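Local coordinates for fibronectin-binding protein (Streptococcus pyogenes, PDB 5A0L) that binds host surfaces as a streptococcal adhesin, its N-terminal thioester domain carrying an internal thioester that mediates covalent attachment to the host, at residues Y17-Y25 and N34-Y45; S186-K194 and N202-P210. One frame throughout, in Å; residues are numbered along the deposited sequence.

Contact 1 (Y17-Y25 and N34-Y45)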
loop_
_atom_site.group_PDB
_atom_site.type_symbol
_atom_site.label_atom_id
_atom_site.label_comp_id
_atom_site.label_asym_id
_atom_site.label_seq_id
_atom_site.Cartn_x
_atom_site.Cartn_y
_atom_site.Cartn_z
ATOM N N TYR A 17 12.936 16.620 -2.715
ATOM C CA TYR A 17 12.526 15.213 -2.769
ATOM C C TYR A 17 13.513 14.392 -1.943
ATOM O O TYR A 17 14.292 13.622 -2.501
ATOM C CB TYR A 17 12.415 14.679 -4.210
ATOM C CG TYR A 17 11.336 15.350 -5.062
ATOM C CD1 TYR A 17 11.389 16.699 -5.418
ATOM C CD2 TYR A 17 10.226 14.672 -5.423
ATOM C CE1 TYR A 17 10.373 17.284 -6.159
ATOM C CE2 TYR A 17 9.218 15.255 -6.160
ATOM C CZ TYR A 17 9.272 16.550 -6.515
ATOM O OH TYR A 17 8.200 17.073 -7.243
ATOM N N PRO A 18 13.494 14.550 -0.615
ATOM C CA PRO A 18 14.616 14.020 0.170
ATOM C C PRO A 18 14.443 12.575 0.677
ATOM O O PRO A 18 15.421 12.009 1.186
ATOM C CB PRO A 18 14.676 14.997 1.344
ATOM C CG PRO A 18 13.217 15.323 1.586
ATOM C CD PRO A 18 12.642 15.439 0.187
ATOM N N TRP A 19 13.231 12.013 0.591
ATOM C CA TRP A 19 12.981 10.665 1.118
ATOM C C TRP A 19 13.433 9.620 0.126
ATOM O O TRP A 19 13.147 9.723 -1.068
ATOM C CB TRP A 19 11.468 10.500 1.400
ATOM C CG TRP A 19 11.004 11.284 2.584
ATOM C CD1 TRP A 19 10.706 12.612 2.625
ATOM C CD2 TRP A 19 10.828 10.804 3.933
ATOM N NE1 TRP A 19 10.368 12.998 3.909
ATOM C CE2 TRP A 19 10.427 11.896 4.722
ATOM C CE3 TRP A 19 10.936 9.537 4.542
ATOM C CZ2 TRP A 19 10.168 11.766 6.089
ATOM C CZ3 TRP A 19 10.659 9.431 5.869
ATOM C CH2 TRP A 19 10.322 10.530 6.631
ATOM N N TYR A 20 14.126 8.594 0.618
ATOM C CA TYR A 20 14.501 7.433 -0.180
ATOM C C TYR A 20 13.381 6.386 -0.074
ATOM O O TYR A 20 12.983 6.036 1.038
ATOM C CB TYR A 20 15.819 6.880 0.355
ATOM C CG TYR A 20 16.405 5.672 -0.343
ATOM C CD1 TYR A 20 16.348 5.490 -1.698
ATOM C CD2 TYR A 20 17.019 4.684 0.403
ATOM C CE1 TYR A 20 16.889 4.374 -2.310
ATOM C CE2 TYR A 20 17.564 3.567 -0.169
ATOM C CZ TYR A 20 17.495 3.373 -1.520
ATOM O OH TYR A 20 18.037 2.260 -2.118
ATOM N N GLY A 21 12.882 5.925 -1.224
ATOM C CA GLY A 21 11.912 4.882 -1.303
ATOM C C GLY A 21 12.501 3.681 -1.986
ATOM O O GLY A 21 13.141 3.830 -3.037
ATOM N N TYR A 22 12.243 2.491 -1.462
ATOM C CA TYR A 22 12.956 1.317 -1.902
ATOM C C TYR A 22 12.167 0.051 -1.638
ATOM O O TYR A 22 11.307 -0.001 -0.735
ATOM C CB TYR A 22 14.343 1.179 -1.198
ATOM C CG TYR A 22 14.311 1.417 0.296
ATOM C CD1 TYR A 22 14.352 2.701 0.818
ATOM C CD2 TYR A 22 14.271 0.345 1.212
ATOM C CE1 TYR A 22 14.355 2.949 2.185
ATOM C CE2 TYR A 22 14.296 0.596 2.582
ATOM C CZ TYR A 22 14.341 1.891 3.058
ATOM O OH TYR A 22 14.352 2.194 4.413
ATOM N N ASP A 23 12.436 -0.979 -2.432
ATOM C CA ASP A 23 11.830 -2.296 -2.225
ATOM C C ASP A 23 12.790 -3.121 -1.374
ATOM O O ASP A 23 13.878 -3.450 -1.834
ATOM C CB ASP A 23 11.560 -2.975 -3.548
ATOM C CG ASP A 23 10.815 -4.280 -3.421
ATOM O OD1 ASP A 23 10.461 -4.710 -2.297
ATOM O OD2 ASP A 23 10.575 -4.895 -4.485
ATOM N N SER A 24 12.380 -3.453 -0.145
ATOM C CA SER A 24 13.191 -4.189 0.806
ATOM C C SER A 24 13.063 -5.689 0.638
ATOM O O SER A 24 13.780 -6.455 1.332
ATOM C CB SER A 24 12.820 -3.769 2.231
ATOM O OG SER A 24 11.562 -4.261 2.631
ATOM N N TYR A 25 12.199 -6.175 -0.245
ATOM C CA TYR A 25 12.088 -7.633 -0.466
ATOM C C TYR A 25 13.337 -8.134 -1.198
ATOM O O TYR A 25 13.754 -7.548 -2.203
ATOM C CB TYR A 25 10.835 -7.967 -1.278
ATOM C CG TYR A 25 10.666 -9.442 -1.591
ATOM C CD1 TYR A 25 10.522 -10.378 -0.582
ATOM C CD2 TYR A 25 10.668 -9.898 -2.899
ATOM C CE1 TYR A 25 10.387 -11.728 -0.872
ATOM C CE2 TYR A 25 10.510 -11.230 -3.193
ATOM C CZ TYR A 25 10.345 -12.150 -2.170
ATOM O OH TYR A 25 10.207 -13.476 -2.473
ATOM N N ASN A 34 8.062 -5.272 -0.773
ATOM C CA ASN A 34 7.944 -4.788 0.593
ATOM C C ASN A 34 8.554 -3.406 0.636
ATOM O O ASN A 34 9.744 -3.216 0.889
ATOM C CB ASN A 34 8.594 -5.764 1.572
ATOM C CG ASN A 34 8.321 -5.386 3.003
ATOM O OD1 ASN A 34 7.843 -4.292 3.289
ATOM N ND2 ASN A 34 8.578 -6.302 3.902
ATOM N N LEU A 35 7.727 -2.433 0.272
ATOM C CA LEU A 35 8.213 -1.073 0.080
ATOM C C LEU A 35 8.368 -0.319 1.375
ATOM O O LEU A 35 7.513 -0.421 2.286
ATOM C CB LEU A 35 7.283 -0.271 -0.852
ATOM C CG LEU A 35 7.012 -0.942 -2.200
ATOM C CD1 LEU A 35 6.133 -0.031 -3.050
ATOM C CD2 LEU A 35 8.295 -1.322 -2.927
ATOM N N LYS A 36 9.436 0.464 1.467
ATOM C CA LYS A 36 9.762 1.313 2.597
ATOM C C LYS A 36 10.180 2.687 2.147
ATOM O O LYS A 36 10.658 2.845 1.016
ATOM C CB LYS A 36 10.918 0.728 3.444
ATOM C CG LYS A 36 10.811 -0.745 3.799
ATOM C CD LYS A 36 9.737 -1.075 4.825
ATOM C CE LYS A 36 9.889 -2.538 5.263
ATOM N NZ LYS A 36 8.822 -3.009 6.128
ATOM N N VAL A 37 10.056 3.655 3.034
ATOM C CA VAL A 37 10.657 4.962 2.868
ATOM C C VAL A 37 11.460 5.325 4.117
ATOM O O VAL A 37 11.096 4.977 5.249
ATOM C CB VAL A 37 9.620 6.082 2.589
ATOM C CG1 VAL A 37 8.917 5.831 1.257
ATOM C CG2 VAL A 37 8.600 6.220 3.702
ATOM N N ASN A 38 12.542 6.070 3.914
ATOM C CA ASN A 38 13.267 6.659 5.034
ATOM C C ASN A 38 13.926 7.969 4.642
ATOM O O ASN A 38 13.915 8.342 3.444
ATOM C CB ASN A 38 14.213 5.653 5.760
ATOM C CG ASN A 38 15.594 5.563 5.167
ATOM O OD1 ASN A 38 15.795 5.760 3.966
ATOM N ND2 ASN A 38 16.561 5.165 6.015
ATOM N N LEU A 39 14.483 8.684 5.606
ATOM C CA LEU A 39 14.977 10.022 5.397
ATOM C C LEU A 39 16.401 10.081 5.957
ATOM O O LEU A 39 16.615 10.079 7.165
ATOM C CB LEU A 39 14.097 11.054 6.099
ATOM C CG LEU A 39 14.505 12.506 5.933
ATOM C CD1 LEU A 39 14.401 12.943 4.492
ATOM C CD2 LEU A 39 13.638 13.396 6.812
ATOM N N LYS A 40 17.383 10.113 5.055
ATOM C CA LYS A 40 18.798 10.233 5.380
ATOM C C LYS A 40 19.176 9.348 6.564
ATOM O O LYS A 40 19.771 9.792 7.554
ATOM C CB LYS A 40 19.160 11.694 5.599
ATOM C CG LYS A 40 18.988 12.510 4.298
ATOM C CD LYS A 40 19.398 13.958 4.433
ATOM C CE LYS A 40 18.299 14.816 5.030
ATOM N NZ LYS A 40 18.681 16.256 4.995
ATOM N N GLY A 41 18.844 8.075 6.421
ATOM C CA GLY A 41 19.284 7.087 7.402
ATOM C C GLY A 41 18.430 6.929 8.650
ATOM O O GLY A 41 18.808 6.213 9.572
ATOM N N SER A 42 17.268 7.551 8.664
ATOM C CA SER A 42 16.307 7.474 9.761
ATOM C C SER A 42 15.653 6.125 9.817
ATOM O O SER A 42 15.758 5.314 8.893
ATOM C CB SER A 42 15.162 8.502 9.548
ATOM O OG SER A 42 14.213 8.115 8.488
ATOM N N LYS A 43 14.865 5.922 10.875
ATOM C CA LYS A 43 13.991 4.787 10.912
ATOM C C LYS A 43 13.085 4.792 9.676
ATOM O O LYS A 43 12.720 5.871 9.124
ATOM C CB LYS A 43 13.163 4.762 12.174
ATOM C CG LYS A 43 11.830 5.487 12.105
ATOM C CD LYS A 43 10.751 4.716 12.848
ATOM N N GLU A 44 12.765 3.592 9.228
ATOM C CA GLU A 44 12.014 3.394 8.001
ATOM C C GLU A 44 10.551 3.143 8.287
ATOM O O GLU A 44 10.182 2.676 9.380
ATOM C CB GLU A 44 12.610 2.272 7.132
ATOM C CG GLU A 44 12.341 0.882 7.621
ATOM C CD GLU A 44 13.046 -0.241 6.858
ATOM O OE1 GLU A 44 13.877 0.014 5.957
ATOM O OE2 GLU A 44 12.827 -1.418 7.229
ATOM N N TYR A 45 9.735 3.432 7.277
ATOM C CA TYR A 45 8.310 3.321 7.351
ATOM C C TYR A 45 7.779 2.452 6.240
ATOM O O TYR A 45 8.235 2.558 5.089
ATOM C CB TYR A 45 7.687 4.700 7.251
ATOM C CG TYR A 45 8.015 5.614 8.390
ATOM C CD1 TYR A 45 9.181 6.346 8.406
ATOM C CD2 TYR A 45 7.144 5.729 9.471
ATOM C CE1 TYR A 45 9.500 7.180 9.485
ATOM C CE2 TYR A 45 7.433 6.562 10.541
ATOM C CZ TYR A 45 8.606 7.287 10.553
ATOM O OH TYR A 45 8.875 8.117 11.625
HETATM O O HOH W 1 16.964 9.931 2.235
#
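Leu39 lays its CB over one face of the Trp19 indole, 3.6 Å from the centroid of the six-membered ring and 5° off the ring normal, a CH-pi contact. Leu39 CD2 follows the indole along CE2 and CZ2, while CD1 reaches Pro18 CB at 3.8 Å. On the other sheet face the Tyr22 ring has Lys36 O over one face and the amide oxygen of Asn38 at its edge, ring and amide planes 82° apart; Asn38 ND2 is hydrogen-bonded to Pro8 O. With CG between backbone N and carbonyl carbon (chi1 45°), the Tyr22 ring leans across strand 35-39, and Tyr22 OH donates to Glu44 OE1 at 2.7 Å, which receives it on its anti lone pair. Strands 19-23 and 35-39 form an antiparallel beta hairpin in the wall of the closed barrel, flanked by strands 66-72 and 45-49; Tyr20 with Asn38 and Tyr22 with Lys36 are its hydrogen-bonded pairs. Asn34 O accepts Ser24 N (2.8 Å) and Ser24 OG (2.7 Å) from opposite faces of its carbonyl plane. Asp23 OD1 takes two donors from opposite faces of its carboxylate, Asn34 N at 2.9 Å and Tyr25 N at 3.1 Å, the latter closing an Asx turn.

Contact 2 (S186-K194 and N202-P210); sequences SGYRLNIFK and NLLSAEYVP
The beta hairpin of strands 191-195 and 203-205 supplies two neighbouring strands of the antiparallel barrel in this thioester domain, and the C-terminal tail folds back on it. Phe193 and Leu203 form the hydrogen-bonded pair: Phe193 N reaches Leu203 O at 2.8 Å, and Leu203 N returns to Phe193 O on a lone pair in the carbonyl plane. Ile192 and Leu204 make the adjoining non-hydrogen-bonded pair, their CD1 methyls 4.0 Å apart on the face covered by Phe78 of helix 75-81.

Past this pair side chains take over from the regular backbone pattern. Ser205 N still donates to Asn191 O, but Asn191 N is met by the hydroxyl, Ser205 OG, at 2.9 Å. With OG between backbone N and carbonyl carbon (chi1 65°), the same hydroxyl donates a hydrogen bond to Glu207 O at 2.7 Å, tying the turn of the tail to the strand end. Asn191 OD1 then accepts Val209 N at 2.8 Å; the N-H points almost straight at the oxygen but comes from 44° above the carbonyl plane. The tail is thereby drawn back over the sheet, and Val209 sets CB and CG1 against the edge of the Phe193 ring, with CZ to CG1 at 3.9 Å. Leu190, on the helix 92-105 side, brings CD2 to 3.6 Å from Glu207 CA. Farther out Arg189 and Tyr208 run side by side in the same direction, guanidinium and ring planes 78° apart, and a water joins Tyr188 OH to Ala206 O.

Backbone pairing between strands 191-195 and 203-205, flanked by strands 66-72 and 45-49, is the geometry of a hairpin forming part of the wall of a closed antiparallel barrel.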
loop_
_atom_site.group_PDB
_atom_site.type_symbol
_atom_site.label_atom_id
_atom_site.label_comp_id
_atom_site.label_asym_id
_atom_site.label_seq_id
_atom_site.Cartn_x
_atom_site.Cartn_y
_atom_site.Cartn_z
ATOM N N SER A 186 -8.826 9.305 16.418
ATOM C CA SER A 186 -8.911 10.726 16.225
ATOM C C SER A 186 -7.570 11.193 15.695
ATOM O O SER A 186 -6.529 10.824 16.222
ATOM C CB SER A 186 -9.192 11.442 17.551
ATOM O OG SER A 186 -9.381 12.816 17.329
ATOM N N GLY A 187 -7.605 11.971 14.627
ATOM C CA GLY A 187 -6.380 12.550 14.050
ATOM C C GLY A 187 -5.585 11.621 13.140
ATOM O O GLY A 187 -4.504 11.981 12.678
ATOM N N TYR A 188 -6.108 10.437 12.885
ATOM C CA TYR A 188 -5.440 9.466 12.003
ATOM C C TYR A 188 -5.082 10.143 10.682
ATOM O O TYR A 188 -5.936 10.741 10.036
ATOM C CB TYR A 188 -6.343 8.256 11.725
ATOM C CG TYR A 188 -5.690 7.069 11.057
ATOM C CD1 TYR A 188 -4.665 6.369 11.676
ATOM C CD2 TYR A 188 -6.148 6.604 9.835
ATOM C CE1 TYR A 188 -4.086 5.272 11.074
ATOM C CE2 TYR A 188 -5.572 5.504 9.219
ATOM C CZ TYR A 188 -4.550 4.826 9.852
ATOM O OH TYR A 188 -4.031 3.718 9.229
ATOM N N ARG A 189 -3.847 9.939 10.233
ATOM C CA ARG A 189 -3.353 10.591 9.022
ATOM C C ARG A 189 -2.331 9.675 8.349
ATOM O O ARG A 189 -1.521 9.040 9.022
ATOM C CB ARG A 189 -2.677 11.925 9.373
ATOM C CG ARG A 189 -2.306 12.775 8.155
ATOM C CD ARG A 189 -1.665 14.111 8.524
ATOM N NE ARG A 189 -2.457 14.844 9.494
ATOM C CZ ARG A 189 -2.008 15.868 10.216
ATOM N NH1 ARG A 189 -0.774 16.322 10.055
ATOM N NH2 ARG A 189 -2.797 16.418 11.113
ATOM N N LEU A 190 -2.369 9.677 7.014
ATOM C CA LEU A 190 -1.377 8.997 6.202
ATOM C C LEU A 190 -0.676 10.034 5.324
ATOM O O LEU A 190 -0.980 11.226 5.354
ATOM C CB LEU A 190 -1.975 7.877 5.354
ATOM C CG LEU A 190 -2.738 6.826 6.153
ATOM C CD1 LEU A 190 -3.381 5.858 5.175
ATOM C CD2 LEU A 190 -1.843 6.071 7.142
ATOM N N ASN A 191 0.284 9.554 4.527
ATOM C CA ASN A 191 1.115 10.408 3.683
ATOM C C ASN A 191 1.224 9.818 2.297
ATOM O O ASN A 191 1.287 8.598 2.125
ATOM C CB ASN A 191 2.498 10.584 4.316
ATOM C CG ASN A 191 2.428 11.255 5.662
ATOM O OD1 ASN A 191 2.155 10.599 6.696
ATOM N ND2 ASN A 191 2.590 12.560 5.654
ATOM N N ILE A 192 1.281 10.741 1.324
ATOM C CA ILE A 192 1.619 10.403 -0.051
ATOM C C ILE A 192 3.084 10.819 -0.263
ATOM O O ILE A 192 3.517 11.852 0.192
ATOM C CB ILE A 192 0.696 11.136 -1.070
ATOM C CG1 ILE A 192 -0.717 10.528 -1.001
ATOM C CG2 ILE A 192 1.277 11.123 -2.488
ATOM C CD1 ILE A 192 -0.844 9.173 -1.665
ATOM N N PHE A 193 3.789 9.940 -0.970
ATOM C CA PHE A 193 5.169 10.200 -1.389
ATOM C C PHE A 193 5.148 10.380 -2.911
ATOM O O PHE A 193 4.854 9.451 -3.652
ATOM C CB PHE A 193 6.070 9.065 -0.920
ATOM C CG PHE A 193 6.272 9.090 0.580
ATOM C CD1 PHE A 193 5.325 8.517 1.419
ATOM C CD2 PHE A 193 7.328 9.772 1.158
ATOM C CE1 PHE A 193 5.472 8.602 2.777
ATOM C CE2 PHE A 193 7.485 9.826 2.524
ATOM C CZ PHE A 193 6.525 9.254 3.343
ATOM N N LYS A 194 5.471 11.618 -3.321
ATOM C CA LYS A 194 5.452 12.017 -4.727
ATOM C C LYS A 194 6.842 11.719 -5.330
ATOM O O LYS A 194 7.865 12.249 -4.847
ATOM C CB LYS A 194 5.171 13.509 -4.837
ATOM C CG LYS A 194 5.201 14.040 -6.253
ATOM C CD LYS A 194 5.073 15.539 -6.344
ATOM C CE LYS A 194 5.096 16.072 -7.824
ATOM N NZ LYS A 194 5.342 17.510 -7.745
ATOM N N ASN A 202 4.088 6.875 -7.287
ATOM C CA ASN A 202 3.878 7.557 -6.028
ATOM C C ASN A 202 3.507 6.466 -4.982
ATOM O O ASN A 202 2.946 5.437 -5.353
ATOM C CB ASN A 202 2.763 8.602 -6.151
ATOM C CG ASN A 202 3.062 9.638 -7.191
ATOM O OD1 ASN A 202 4.169 10.141 -7.292
ATOM N ND2 ASN A 202 2.049 9.995 -7.934
ATOM N N LEU A 203 3.849 6.758 -3.725
ATOM C CA LEU A 203 3.627 5.778 -2.636
ATOM C C LEU A 203 2.637 6.311 -1.618
ATOM O O LEU A 203 2.496 7.509 -1.443
ATOM C CB LEU A 203 4.963 5.406 -1.935
ATOM C CG LEU A 203 6.112 5.005 -2.863
ATOM C CD1 LEU A 203 7.390 4.758 -2.079
ATOM C CD2 LEU A 203 5.764 3.802 -3.743
ATOM N N LEU A 204 2.013 5.375 -0.910
ATOM C CA LEU A 204 1.106 5.669 0.186
ATOM C C LEU A 204 1.697 5.002 1.447
ATOM O O LEU A 204 1.968 3.806 1.412
ATOM C CB LEU A 204 -0.276 5.102 -0.122
ATOM C CG LEU A 204 -1.312 5.192 0.991
ATOM C CD1 LEU A 204 -1.710 6.617 1.299
ATOM C CD2 LEU A 204 -2.549 4.383 0.634
ATOM N N SER A 205 1.792 5.772 2.538
ATOM C CA SER A 205 2.290 5.171 3.780
ATOM C C SER A 205 1.247 4.289 4.445
ATOM O O SER A 205 0.047 4.415 4.225
ATOM C CB SER A 205 2.749 6.255 4.732
ATOM O OG SER A 205 1.700 7.069 5.170
ATOM N N ALA A 206 1.740 3.386 5.297
ATOM C CA ALA A 206 0.894 2.454 6.052
ATOM C C ALA A 206 0.643 2.947 7.479
ATOM O O ALA A 206 -0.029 2.257 8.244
ATOM C CB ALA A 206 1.523 1.070 6.080
ATOM N N GLU A 207 1.143 4.123 7.810
ATOM C CA GLU A 207 0.948 4.822 9.070
ATOM C C GLU A 207 1.374 6.273 8.851
ATOM O O GLU A 207 1.974 6.606 7.806
ATOM C CB GLU A 207 1.747 4.221 10.220
ATOM C CG GLU A 207 3.254 4.340 10.100
ATOM C CD GLU A 207 4.008 3.883 11.337
ATOM O OE1 GLU A 207 3.595 4.167 12.486
ATOM O OE2 GLU A 207 5.052 3.305 11.130
ATOM N N TYR A 208 1.108 7.158 9.796
ATOM C CA TYR A 208 1.566 8.520 9.699
ATOM C C TYR A 208 3.094 8.546 9.692
ATOM O O TYR A 208 3.761 7.918 10.518
ATOM C CB TYR A 208 1.086 9.289 10.937
ATOM C CG TYR A 208 1.600 10.714 11.035
ATOM C CD1 TYR A 208 1.427 11.584 9.996
ATOM C CD2 TYR A 208 2.243 11.178 12.178
ATOM C CE1 TYR A 208 1.913 12.886 10.065
ATOM C CE2 TYR A 208 2.712 12.471 12.264
ATOM C CZ TYR A 208 2.530 13.343 11.207
ATOM O OH TYR A 208 2.994 14.632 11.298
ATOM N N VAL A 209 3.647 9.305 8.748
ATOM C CA VAL A 209 5.085 9.517 8.635
ATOM C C VAL A 209 5.335 10.986 8.943
ATOM O O VAL A 209 5.004 11.867 8.111
ATOM C CB VAL A 209 5.640 9.142 7.237
ATOM C CG1 VAL A 209 7.145 9.347 7.241
ATOM C CG2 VAL A 209 5.285 7.720 6.904
ATOM N N PRO A 210 5.918 11.285 10.116
ATOM C CA PRO A 210 6.150 12.653 10.439
ATOM C C PRO A 210 7.364 13.195 9.706
ATOM O O PRO A 210 7.315 14.392 9.414
ATOM C CB PRO A 210 6.381 12.615 11.959
ATOM C CG PRO A 210 6.902 11.256 12.240
ATOM C CD PRO A 210 6.250 10.371 11.226
ATOM O OXT PRO A 210 8.351 12.518 9.403
HETATM O O HOH W 2 -1.798 2.686 10.344
#

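How the contacts relate
Both contacts are hairpins of the same barrel, their centres about 13 Å apart, but strand 45-49 separates strand 35-39 of contact 1 from strand 203-205 of contact 2. Contact 2 is the more buried, with ten of its fifteen touching residues buried and helices 75-81 and 92-105 over one side; contact 1 is only partly buried. Aromatic rings met by aliphatic groups or polar oxygens mark contact 1. Both use side-chain polar bonds, beside the connecting loop in contact 1 and to hold the C-terminal tail in contact 2. They meet directly where Trp19 CH2 packs on Val209 CG1 at 3.4 Å and where Tyr17 OH lies 2.9 Å from Lys194 NZ, a probable hydrogen bond.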